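Local coordinates for protein pyruvate carboxylase n-terminal domain (Aquifex aeolicus, PDB 1ULZ) that serves as the biotin carboxylase subunit of pyruvate carboxylase and contains an ATP-grasp domain, at residues I208-L213 with L244-E249. The protein carries 1 engineered substitution. Sequence-based numbering, arbitrary orientation.
Sequences IEYQVL and LILTPE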
ATOM      1  N   ILE A 208     -22.139 -11.550   5.454  1.00 26.97           N
ATOM      2  CA  ILE A 208     -21.462 -10.582   6.314  1.00 25.15           C
ATOM      3  C   ILE A 208     -20.662 -11.383   7.341  1.00 27.05           C
ATOM      4  O   ILE A 208     -21.206 -12.278   7.991  1.00 27.07           O
ATOM      5  CB  ILE A 208     -22.471  -9.688   7.071  1.00 24.21           C
ATOM      6  CG1 ILE A 208     -23.368  -8.927   6.087  1.00 22.05           C
ATOM      7  CG2 ILE A 208     -21.719  -8.728   7.985  1.00 23.96           C
ATOM      8  CD1 ILE A 208     -22.671  -7.840   5.299  1.00 19.36           C
ATOM      9  N   GLU A 209     -19.379 -11.066   7.497  1.00 25.30           N
ATOM     10  CA  GLU A 209     -18.556 -11.809   8.437  1.00 24.57           C
ATOM     11  C   GLU A 209     -17.709 -10.926   9.339  1.00 25.30           C
ATOM     12  O   GLU A 209     -17.166  -9.903   8.907  1.00 25.17           O
ATOM     13  CB  GLU A 209     -17.662 -12.798   7.680  1.00 25.84           C
ATOM     14  CG  GLU A 209     -16.553 -12.162   6.856  1.00 27.05           C
ATOM     15  CD  GLU A 209     -15.771 -13.180   6.035  1.00 28.18           C
ATOM     16  OE1 GLU A 209     -14.598 -12.896   5.704  1.00 28.86           O
ATOM     17  OE2 GLU A 209     -16.325 -14.255   5.712  1.00 26.31           O
ATOM     18  N   TYR A 210     -17.600 -11.334  10.599  1.00 23.65           N
ATOM     19  CA  TYR A 210     -16.824 -10.594  11.578  1.00 23.56           C
ATOM     20  C   TYR A 210     -15.434 -11.167  11.820  1.00 22.85           C
ATOM     21  O   TYR A 210     -15.251 -12.389  11.924  1.00 24.36           O
ATOM     22  CB  TYR A 210     -17.574 -10.521  12.914  1.00 23.32           C
ATOM     23  CG  TYR A 210     -18.468  -9.310  13.060  1.00 23.39           C
ATOM     24  CD1 TYR A 210     -19.743  -9.279  12.495  1.00 21.81           C
ATOM     25  CD2 TYR A 210     -18.021  -8.182  13.737  1.00 22.02           C
ATOM     26  CE1 TYR A 210     -20.543  -8.154  12.603  1.00 22.02           C
ATOM     27  CE2 TYR A 210     -18.810  -7.053  13.851  1.00 23.51           C
ATOM     28  CZ  TYR A 210     -20.069  -7.038  13.283  1.00 23.10           C
ATOM     29  OH  TYR A 210     -20.842  -5.904  13.396  1.00 23.09           O
ATOM     30  N   GLN A 211     -14.456 -10.273  11.917  1.00 22.28           N
ATOM     31  CA  GLN A 211     -13.079 -10.662  12.184  1.00 21.04           C
ATOM     32  C   GLN A 211     -12.874 -10.677  13.699  1.00 21.17           C
ATOM     33  O   GLN A 211     -13.161  -9.695  14.384  1.00 20.54           O
ATOM     34  CB  GLN A 211     -12.104  -9.667  11.550  1.00 19.79           C
ATOM     35  CG  GLN A 211     -10.638  -9.965  11.835  1.00 18.93           C
ATOM     36  CD  GLN A 211     -10.200 -11.320  11.315  1.00 20.49           C
ATOM     37  OE1 GLN A 211     -10.257 -11.582  10.115  1.00 20.76           O
ATOM     38  NE2 GLN A 211      -9.762 -12.193  12.220  1.00 18.75           N
ATOM     39  N   VAL A 212     -12.380 -11.794  14.217  1.00 20.49           N
ATOM     40  CA  VAL A 212     -12.132 -11.921  15.649  1.00 20.78           C
ATOM     41  C   VAL A 212     -10.630 -12.025  15.911  1.00 20.49           C
ATOM     42  O   VAL A 212      -9.890 -12.547  15.083  1.00 19.65           O
ATOM     43  CB  VAL A 212     -12.827 -13.177  16.213  1.00 22.03           C
ATOM     44  CG1 VAL A 212     -12.587 -13.285  17.707  1.00 22.06           C
ATOM     45  CG2 VAL A 212     -14.313 -13.120  15.909  1.00 21.64           C
ATOM     46  N   LEU A 213     -10.184 -11.513  17.055  1.00 20.18           N
ATOM     47  CA  LEU A 213      -8.770 -11.571  17.421  1.00 20.37           C
ATOM     48  C   LEU A 213      -8.657 -11.489  18.939  1.00 21.29           C
ATOM     49  O   LEU A 213      -9.129 -10.535  19.561  1.00 21.81           O
ATOM     50  CB  LEU A 213      -7.986 -10.412  16.776  1.00 20.45           C
ATOM     51  CG  LEU A 213      -6.452 -10.450  16.890  1.00 20.35           C
ATOM     52  CD1 LEU A 213      -5.920 -11.672  16.169  1.00 18.08           C
ATOM     53  CD2 LEU A 213      -5.844  -9.182  16.294  1.00 20.47           C
ATOM     54  N   LEU A 244     -21.584  -1.942   3.925  1.00 27.83           N
ATOM     55  CA  LEU A 244     -22.353  -0.713   3.745  1.00 28.69           C
ATOM     56  C   LEU A 244     -23.731  -0.785   4.412  1.00 28.90           C
ATOM     57  O   LEU A 244     -24.432   0.222   4.503  1.00 30.10           O
ATOM     58  CB  LEU A 244     -22.529  -0.420   2.253  1.00 28.39           C
ATOM     59  CG  LEU A 244     -21.244  -0.238   1.447  1.00 28.55           C
ATOM     60  CD1 LEU A 244     -21.545  -0.348  -0.039  1.00 27.73           C
ATOM     61  CD2 LEU A 244     -20.617   1.098   1.787  1.00 28.79           C
ATOM     62  N   ILE A 245     -24.122  -1.963   4.883  1.00 28.54           N
ATOM     63  CA  ILE A 245     -25.433  -2.109   5.516  1.00 29.39           C
ATOM     64  C   ILE A 245     -25.471  -1.879   7.025  1.00 29.11           C
ATOM     65  O   ILE A 245     -26.522  -1.551   7.572  1.00 29.27           O
ATOM     66  CB  ILE A 245     -26.035  -3.490   5.242  1.00 29.92           C
ATOM     67  CG1 ILE A 245     -25.052  -4.580   5.655  1.00 30.14           C
ATOM     68  CG2 ILE A 245     -26.378  -3.623   3.783  1.00 32.80           C
ATOM     69  CD1 ILE A 245     -25.588  -5.964   5.407  1.00 32.46           C
ATOM     70  N   LEU A 246     -24.348  -2.063   7.709  1.00 28.84           N
ATOM     71  CA  LEU A 246     -24.339  -1.855   9.156  1.00 28.42           C
ATOM     72  C   LEU A 246     -23.934  -0.442   9.520  1.00 28.52           C
ATOM     73  O   LEU A 246     -23.004   0.124   8.935  1.00 28.03           O
ATOM     74  CB  LEU A 246     -23.387  -2.834   9.855  1.00 26.87           C
ATOM     75  CG  LEU A 246     -23.722  -4.319   9.729  1.00 28.18           C
ATOM     76  CD1 LEU A 246     -22.673  -5.140  10.454  1.00 27.31           C
ATOM     77  CD2 LEU A 246     -25.110  -4.587  10.294  1.00 27.77           C
ATOM     78  N   THR A 247     -24.653   0.131  10.480  1.00 28.42           N
ATOM     79  CA  THR A 247     -24.351   1.471  10.964  1.00 28.06           C
ATOM     80  C   THR A 247     -23.341   1.254  12.090  1.00 28.32           C
ATOM     81  O   THR A 247     -23.155   0.126  12.546  1.00 26.66           O
ATOM     82  CB  THR A 247     -25.600   2.147  11.547  1.00 28.50           C
ATOM     83  OG1 THR A 247     -26.113   1.345  12.619  1.00 28.35           O
ATOM     84  CG2 THR A 247     -26.670   2.305  10.476  1.00 29.23           C
ATOM     85  N   PRO A 248     -22.675   2.325  12.550  1.00 27.84           N
ATOM     86  CA  PRO A 248     -21.697   2.155  13.631  1.00 29.23           C
ATOM     87  C   PRO A 248     -22.283   1.501  14.888  1.00 30.24           C
ATOM     88  O   PRO A 248     -21.615   0.694  15.540  1.00 28.98           O
ATOM     89  CB  PRO A 248     -21.211   3.579  13.883  1.00 28.42           C
ATOM     90  CG  PRO A 248     -21.299   4.203  12.511  1.00 27.74           C
ATOM     91  CD  PRO A 248     -22.643   3.696  12.014  1.00 27.48           C
ATOM     92  N   GLU A 249     -23.527   1.839  15.226  1.00 30.72           N
ATOM     93  CA  GLU A 249     -24.154   1.258  16.409  1.00 32.09           C
ATOM     94  C   GLU A 249     -24.445  -0.227  16.232  1.00 31.44           C
ATOM     95  O   GLU A 249     -24.267  -1.015  17.165  1.00 31.52           O
ATOM     96  CB  GLU A 249     -25.444   2.006  16.781  1.00 35.26           C
ATOM     97  CG  GLU A 249     -26.041   2.883  15.679  1.00 42.06           C
ATOM     98  CD  GLU A 249     -25.166   4.080  15.339  1.00 44.60           C
ATOM     99  OE1 GLU A 249     -24.712   4.774  16.283  1.00 48.12           O
ATOM    100  OE2 GLU A 249     -24.937   4.334  14.135  1.00 45.08           O
TER
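The ends of I208 and I245 abut tip to tip, their CD1 methyls 3.5 Å apart, which is tighter than usual for two carbons. CG1 of I208 follows the same methyl closely, 3.8 Å from I245 CD1. On I208, CG1 stands anti to the carbonyl carbon (chi1 -59°), which leaves CG2 anti to the backbone N as a second, separate branch; this methyl lies 4.5 Å from L246 CD1, at the margin of contact. The same leucine methyl meets Y210, whose side chain points against that of L246 and passes beside its tip: L246 CD1 is 3.5 Å from the phenol OH and 4.3 Å from ring carbon CE1, an oblique approach to the outer end of the ring. One methyl of L246 thus faces two residues, I208 and Y210, that stand two apart on the same face of strand 206-214, closely only at Y210. This strand belongs to the large antiparallel sheet of the ATP-grasp fold, and the loop 244-247 leads from the sheet into helix 248-264, which packs on it. T247 occupies the N-cap position of that helix, its OG1 making a weak hydrogen bond to K250 N. Y210 ties strand to helix more directly: its OH is hydrogen-bonded to R251 O in the first turn, and its side chain also touches Y254 and V258, so the polar end is satisfied although it sits beside a leucine methyl. A277 of strand 269-277 touches both isoleucines, I208 and I245, while E225 of strand 220-232 borders I208, Y210 and L246.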